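PDB 3LLC: putative hydrolase, which probably hydrolyses acyl esters and thioesters, including fatty-acyl groups on proteins, as an alpha/beta hydrolase. Local coordinates for residues 147-151 with 152-156; 253-256 with 257-261. All coordinates share one frame; numbering follows the deposited sequence. Where two conformers were deposited one is given.

Contact 1: 147-151 with 152-156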
ATOM      1  N   PRO A 147       4.312  -2.719   7.353  1.00 22.06           N
ATOM      2  CA  PRO A 147       4.150  -4.189   7.407  1.00 22.92           C
ATOM      3  C   PRO A 147       3.851  -4.673   8.814  1.00 20.83           C
ATOM      4  O   PRO A 147       4.417  -4.164   9.777  1.00 21.63           O
ATOM      5  CB  PRO A 147       5.542  -4.712   6.940  1.00 23.56           C
ATOM      6  CG  PRO A 147       6.505  -3.585   7.279  1.00 21.41           C
ATOM      7  CD  PRO A 147       5.672  -2.318   6.983  1.00 23.99           C
ATOM      8  N   ASP A 148       2.993  -5.699   8.925  1.00 21.01           N
ATOM      9  CA  ASP A 148       2.711  -6.385  10.179  1.00 18.63           C
ATOM     10  C   ASP A 148       2.266  -5.407  11.276  1.00 19.62           C
ATOM     11  O   ASP A 148       2.523  -5.649  12.449  1.00 18.34           O
ATOM     12  CB  ASP A 148       3.926  -7.179  10.664  1.00 18.17           C
ATOM     13  CG  ASP A 148       4.483  -8.134   9.574  1.00 21.29           C
ATOM     14  OD1 ASP A 148       3.746  -8.348   8.563  1.00 20.36           O
ATOM     15  OD2 ASP A 148       5.619  -8.655   9.767  1.00 22.58           O
ATOM     16  N   PHE A 149       1.556  -4.345  10.889  1.00 21.63           N
ATOM     17  CA  PHE A 149       1.182  -3.335  11.890  1.00 21.12           C
ATOM     18  C   PHE A 149       0.271  -3.891  12.980  1.00 19.07           C
ATOM     19  O   PHE A 149       0.334  -3.447  14.146  1.00 18.84           O
ATOM     20  CB  PHE A 149       0.666  -2.007  11.252  1.00 22.58           C
ATOM     21  CG  PHE A 149      -0.749  -2.037  10.719  1.00 20.61           C
ATOM     22  CD1 PHE A 149      -1.844  -2.020  11.555  1.00 22.50           C
ATOM     23  CD2 PHE A 149      -0.980  -1.967   9.335  1.00 24.67           C
ATOM     24  CE1 PHE A 149      -3.138  -1.999  11.024  1.00 22.40           C
ATOM     25  CE2 PHE A 149      -2.276  -1.950   8.821  1.00 26.18           C
ATOM     26  CZ  PHE A 149      -3.330  -1.959   9.653  1.00 23.97           C
ATOM     27  N   THR A 150      -0.592  -4.856  12.640  1.00 20.36           N
ATOM     28  CA  THR A 150      -1.536  -5.404  13.629  1.00 21.12           C
ATOM     29  C   THR A 150      -0.797  -6.120  14.759  1.00 20.65           C
ATOM     30  O   THR A 150      -1.083  -5.886  15.925  1.00 18.21           O
ATOM     31  CB  THR A 150      -2.604  -6.333  12.977  1.00 22.42           C
ATOM     32  OG1 THR A 150      -1.938  -7.430  12.324  1.00 21.49           O
ATOM     33  CG2 THR A 150      -3.459  -5.555  11.963  1.00 19.17           C
ATOM     34  N   SER A 151       0.197  -6.959  14.432  1.00 17.67           N
ATOM     35  CA  SER A 151       0.901  -7.710  15.437  1.00 18.83           C
ATOM     36  C   SER A 151       2.051  -6.911  16.088  1.00 17.66           C
ATOM     37  O   SER A 151       2.369  -7.127  17.280  1.00 18.56           O
ATOM     38  CB  SER A 151       1.466  -9.037  14.859  1.00 22.50           C
ATOM     39  OG  SER A 151       2.342  -8.798  13.774  1.00 21.24           O
ATOM     40  N   ASP A 152       2.666  -6.030  15.336  1.00 18.40           N
ATOM     41  CA  ASP A 152       3.922  -5.384  15.780  1.00 20.59           C
ATOM     42  C   ASP A 152       3.725  -3.988  16.371  1.00 21.60           C
ATOM     43  O   ASP A 152       4.501  -3.607  17.222  1.00 21.00           O
ATOM     44  CB  ASP A 152       4.945  -5.290  14.648  1.00 20.94           C
ATOM     45  CG  ASP A 152       5.437  -6.659  14.163  1.00 24.23           C
ATOM     46  OD1 ASP A 152       4.812  -7.690  14.494  1.00 24.19           O
ATOM     47  OD2 ASP A 152       6.434  -6.664  13.399  1.00 25.82           O
ATOM     48  N   LEU A 153       2.735  -3.237  15.883  1.00 21.20           N
ATOM     49  CA  LEU A 153       2.490  -1.858  16.348  1.00 22.85           C
ATOM     50  C   LEU A 153       1.223  -1.730  17.206  1.00 22.41           C
ATOM     51  O   LEU A 153       1.217  -0.940  18.159  1.00 25.53           O
ATOM     52  CB  LEU A 153       2.452  -0.883  15.175  1.00 20.94           C
ATOM     53  CG  LEU A 153       3.701  -0.816  14.279  1.00 22.75           C
ATOM     54  CD1 LEU A 153       3.541   0.197  13.124  1.00 20.68           C
ATOM     55  CD2 LEU A 153       4.974  -0.549  15.163  1.00 21.11           C
ATOM     56  N   ILE A 154       0.174  -2.505  16.922  1.00 19.54           N
ATOM     57  CA  ILE A 154      -1.063  -2.440  17.741  1.00 20.91           C
ATOM     58  C   ILE A 154      -1.078  -3.383  18.953  1.00 21.82           C
ATOM     59  O   ILE A 154      -1.241  -2.926  20.120  1.00 19.29           O
ATOM     60  CB  ILE A 154      -2.339  -2.601  16.891  1.00 19.45           C
ATOM     61  CG1 ILE A 154      -2.416  -1.470  15.830  1.00 23.14           C
ATOM     62  CG2 ILE A 154      -3.594  -2.629  17.807  1.00 18.12           C
ATOM     63  CD1 ILE A 154      -3.562  -1.582  14.819  1.00 19.33           C
ATOM     64  N   GLU A 155      -0.930  -4.695  18.713  1.00 19.31           N
ATOM     65  CA  GLU A 155      -0.981  -5.680  19.802  1.00 21.19           C
ATOM     66  C   GLU A 155      -0.184  -5.327  21.088  1.00 16.99           C
ATOM     67  O   GLU A 155      -0.719  -5.473  22.182  1.00 17.74           O
ATOM     68  CB  GLU A 155      -0.597  -7.103  19.321  1.00 23.15           C
ATOM     69  CG  GLU A 155      -1.707  -7.835  18.511  1.00 26.09           C
ATOM     70  CD  GLU A 155      -1.332  -9.285  18.135  1.00 27.92           C
ATOM     71  OE1 GLU A 155      -0.579  -9.887  18.899  1.00 27.16           O
ATOM     72  OE2 GLU A 155      -1.790  -9.808  17.081  1.00 20.29           O
ATOM     73  N   PRO A 156       1.088  -4.900  20.968  1.00 18.42           N
ATOM     74  CA  PRO A 156       1.799  -4.594  22.215  1.00 22.82           C
ATOM     75  C   PRO A 156       1.221  -3.431  23.032  1.00 24.26           C
ATOM     76  O   PRO A 156       1.510  -3.336  24.206  1.00 24.33           O
ATOM     77  CB  PRO A 156       3.220  -4.261  21.751  1.00 24.26           C
ATOM     78  CG  PRO A 156       3.344  -4.866  20.423  1.00 25.34           C
ATOM     79  CD  PRO A 156       1.984  -4.845  19.804  1.00 20.84           C
TER
HETATM   80  O   HOH W   1       6.466  -9.075  12.266  1.00 18.70           O
HETATM   81  O   HOH W   2      -2.358  -9.231  14.319  1.00 22.60           O
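Phe149 and Ile154 run alongside each other in the same direction. Ile154 CD1 meets the ring at its edge, in plane, 3.7 Å from Phe149 CD1. Ile154 reaches it as an extended chain, with CG1 anti to its carbonyl carbon (chi1 -60°). The pair is five residues apart, consistent with the wider pi-type turn at 152-154. Phe149 O takes two donors. Ile154 N lies 2.9 Å from Phe149 O, nearly in line with the carbonyl. Leu153 N comes to the same oxygen from above the carbonyl plane. Glu155 N continues the wider spacing with a 3.0 Å bond to Thr150 O.

At the start of the helix, Asp152 N bonds to Asp148 O. Ser151 OG donates to Asp152 OD1 at 2.8 Å, from above the carboxylate plane. The carboxylates of Asp148 and Asp152 are close, with Asp148 OD2 4.2 Å from Asp152 OD2. Water 1 donates to both of these oxygens, which should ease their repulsion. Lys227 and Arg197 form salt bridges with Asp152, and the backbone N atoms of Val198 and Met199 bond to Asp148. Water 2 links Thr150 OG1 to Glu155 OE2, while Glu155 OE1 pairs with Arg194.

The helix follows strand 136-143 and opens the insertion before strand 209-214, the usual place of the cap in alpha/beta hydrolases. Phe149 packs on Met115 and Trp118 of helix 115-128, near the putative catalytic Ser114 and a bound tetraethylene glycol. Helix 187-195 covers Thr150 and Ile154 through Met190, and helix 222-230 meets Leu153 through His224.

Contact 2: 253-256 with 257-261; sequences QDID and RMRNA
Arg257 folds back along Gln253, one helical turn earlier, and the two side chains run the same way. Their amide and guanidinium planes are 62° apart. Even so, Gln253 OE1 lies in the guanidinium plane and receives Arg257 NH2 on a lone pair at 2.8 Å. The hydrogen bond is nearly straight, with an N-H...O angle of 172°. A bend at chi3 of Arg257 (-74°) lays the guanidinium over the backbone, with Gln253 O 3.6 Å above its plane, over its centre.

Asp254 crosses Arg257 at a slant. Its OD1 makes a salt bridge to Arg257 NH2 at 3.0 Å, again at the guanidinium edge. That NH2 is therefore gripped by two acceptors. The bond meets Asp254 OD1 on the anti side and out of the carboxylate plane, and Asp254 OD2 pairs with Arg251. Two waters also lie at the guanidinium edge, near its plane. Water 3 joins Gln253 OE1 to Arg257 NH1, and water 4 joins Asp254 OD1 to Arg257 NE.

Ile255 and Arg259 also cross, with Ile255 CG2 3.8 Å from Arg259 CD. Arg259 NH1 makes its salt bridges with Asp60 and Glu57. Regular i to i+4 backbone bonds hold the helix, including Arg259 N to Ile255 O at 2.8 Å.

Helix 252-266 lies against helix 53-65 through Ile255, Met258 (a selenomethionine) and Arg259. Met258 and Ala261 face strand 136-143, while Arg257 and Ala261 touch strand 209-214.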
ATOM      1  N   GLN A 253       9.015  19.522  -0.264  1.00 20.77           N
ATOM      2  CA  GLN A 253      10.298  18.776  -0.220  1.00 21.22           C
ATOM      3  C   GLN A 253      10.129  17.245  -0.169  1.00 21.53           C
ATOM      4  O   GLN A 253      10.926  16.534  -0.766  1.00 22.48           O
ATOM      5  CB  GLN A 253      11.177  19.251   0.946  1.00 21.03           C
ATOM      6  CG  GLN A 253      10.572  18.922   2.329  1.00 25.50           C
ATOM      7  CD  GLN A 253      11.501  19.270   3.450  1.00 33.57           C
ATOM      8  OE1 GLN A 253      12.436  18.501   3.751  1.00 31.96           O
ATOM      9  NE2 GLN A 253      11.257  20.415   4.094  1.00 27.89           N
ATOM     10  N   ASP A 254       9.116  16.734   0.547  1.00 19.04           N
ATOM     11  CA  ASP A 254       8.832  15.311   0.610  1.00 20.20           C
ATOM     12  C   ASP A 254       8.350  14.755  -0.750  1.00 21.13           C
ATOM     13  O   ASP A 254       8.759  13.668  -1.171  1.00 21.33           O
ATOM     14  CB  ASP A 254       7.774  14.974   1.688  1.00 18.38           C
ATOM     15  CG  ASP A 254       8.185  15.408   3.101  1.00 28.36           C
ATOM     16  OD1 ASP A 254       9.357  15.199   3.493  1.00 22.62           O
ATOM     17  OD2 ASP A 254       7.318  15.962   3.825  1.00 21.63           O
ATOM     18  N   ILE A 255       7.463  15.485  -1.400  1.00 20.17           N
ATOM     19  CA  ILE A 255       6.958  15.113  -2.730  1.00 19.71           C
ATOM     20  C   ILE A 255       8.111  15.072  -3.751  1.00 20.27           C
ATOM     21  O   ILE A 255       8.170  14.104  -4.530  1.00 22.85           O
ATOM     22  CB  ILE A 255       5.842  16.077  -3.162  1.00 18.20           C
ATOM     23  CG1 ILE A 255       4.596  15.894  -2.271  1.00 20.85           C
ATOM     24  CG2 ILE A 255       5.429  15.890  -4.665  1.00 20.29           C
ATOM     25  CD1 ILE A 255       4.018  14.504  -2.189  1.00 26.20           C
ATOM     26  N   ASP A 256       9.039  16.049  -3.685  1.00 19.17           N
ATOM     27  CA  ASP A 256      10.235  16.055  -4.540  0.50 20.58           C
ATOM     28  C   ASP A 256      11.060  14.777  -4.337  1.00 21.38           C
ATOM     29  O   ASP A 256      11.486  14.157  -5.316  1.00 20.67           O
ATOM     30  CB  ASP A 256      11.122  17.271  -4.280  0.50 20.01           C
ATOM     31  CG  ASP A 256      10.523  18.578  -4.800  0.50 19.81           C
ATOM     32  OD1 ASP A 256       9.516  18.559  -5.522  0.50 24.17           O
ATOM     33  OD2 ASP A 256      11.087  19.632  -4.490  0.50 24.45           O
ATOM     34  N   ARG A 257      11.297  14.375  -3.069  1.00 21.03           N
ATOM     35  CA  ARG A 257      12.037  13.120  -2.804  1.00 22.28           C
ATOM     36  C   ARG A 257      11.298  11.891  -3.340  1.00 22.93           C
ATOM     37  O   ARG A 257      11.913  10.978  -3.902  1.00 21.92           O
ATOM     38  CB  ARG A 257      12.345  12.913  -1.301  1.00 22.78           C
ATOM     39  CG  ARG A 257      13.614  13.604  -0.819  1.00 23.02           C
ATOM     40  CD  ARG A 257      13.876  13.314   0.691  1.00 25.44           C
ATOM     41  NE  ARG A 257      12.935  14.071   1.518  1.00 24.93           N
ATOM     42  CZ  ARG A 257      13.103  15.320   1.926  1.00 23.66           C
ATOM     43  NH1 ARG A 257      14.225  15.987   1.661  1.00 23.40           N
ATOM     44  NH2 ARG A 257      12.134  15.920   2.633  1.00 25.02           N
HETATM   45  N   MSE A 258       9.982  11.838  -3.151  1.00 20.10           N
HETATM   46  CA  MSE A 258       9.203  10.689  -3.627  1.00 22.65           C
HETATM   47  C   MSE A 258       9.222  10.623  -5.173  1.00 21.84           C
HETATM   48  O   MSE A 258       9.371   9.543  -5.755  1.00 22.11           O
HETATM   49  CB  MSE A 258       7.741  10.789  -3.166  1.00 21.64           C
HETATM   50  CG  MSE A 258       6.915   9.580  -3.554  1.00 22.70           C
HETATM   51 SE   MSE A 258       4.981   9.828  -3.188  0.75 23.60          SE
HETATM   52  CE  MSE A 258       4.602  10.992  -4.542  1.00 23.18           C
ATOM     53  N   ARG A 259       9.020  11.752  -5.826  1.00 21.07           N
ATOM     54  CA  ARG A 259       9.018  11.786  -7.310  1.00 22.71           C
ATOM     55  C   ARG A 259      10.409  11.389  -7.864  1.00 24.30           C
ATOM     56  O   ARG A 259      10.520  10.642  -8.847  1.00 22.80           O
ATOM     57  CB  ARG A 259       8.599  13.163  -7.821  1.00 20.95           C
ATOM     58  CG  ARG A 259       7.095  13.416  -7.681  1.00 21.08           C
ATOM     59  CD  ARG A 259       6.758  14.856  -8.075  1.00 22.12           C
ATOM     60  NE  ARG A 259       7.044  15.169  -9.478  1.00 22.43           N
ATOM     61  CZ  ARG A 259       6.129  15.392 -10.428  1.00 20.94           C
ATOM     62  NH1 ARG A 259       4.834  15.357 -10.164  1.00 23.10           N
ATOM     63  NH2 ARG A 259       6.505  15.696 -11.660  1.00 23.00           N
ATOM     64  N   ASN A 260      11.467  11.848  -7.206  1.00 22.84           N
ATOM     65  CA  ASN A 260      12.816  11.483  -7.629  1.00 22.41           C
ATOM     66  C   ASN A 260      13.079   9.966  -7.436  1.00 22.49           C
ATOM     67  O   ASN A 260      13.748   9.344  -8.276  1.00 20.81           O
ATOM     68  CB  ASN A 260      13.868  12.329  -6.915  1.00 21.66           C
ATOM     69  CG  ASN A 260      13.944  13.765  -7.460  1.00 26.59           C
ATOM     70  OD1 ASN A 260      13.546  14.042  -8.587  1.00 30.70           O
ATOM     71  ND2 ASN A 260      14.475  14.671  -6.656  1.00 26.97           N
ATOM     72  N   ALA A 261      12.565   9.398  -6.355  1.00 19.88           N
ATOM     73  CA  ALA A 261      12.709   7.950  -6.068  1.00 21.94           C
ATOM     74  C   ALA A 261      11.994   7.109  -7.162  1.00 22.68           C
ATOM     75  O   ALA A 261      12.551   6.123  -7.665  1.00 22.72           O
ATOM     76  CB  ALA A 261      12.164   7.583  -4.668  1.00 22.14           C
TER
HETATM   77  O   HOH W   3      14.940  18.912   2.309  1.00 34.86           O
HETATM   78  O   HOH W   4      10.508  12.867   2.487  1.00 23.67           O

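Overall arrangement
Contact 1 comes first along the chain, on helix 149-154. Contact 2 follows about a hundred residues later, on the last helix, 252-266. Their centres are 28 Å apart and their nearest atoms about 16 Å, so they do not touch. The eight-stranded mixed sheet connects them. Strand 136-143 leads into helix 149-154 and is also packed by helix 252-266. Phe149 of contact 1 lies near, without touching, the probable nucleophile elbow and the likely Ser114-His247-Asp217 triad. Contact 2 lies in the helical layer that covers the sheet with helix 53-65. One contact thus reaches the neighbourhood of the likely active site through Phe149, and the other is part of the core alpha/beta hydrolase scaffold.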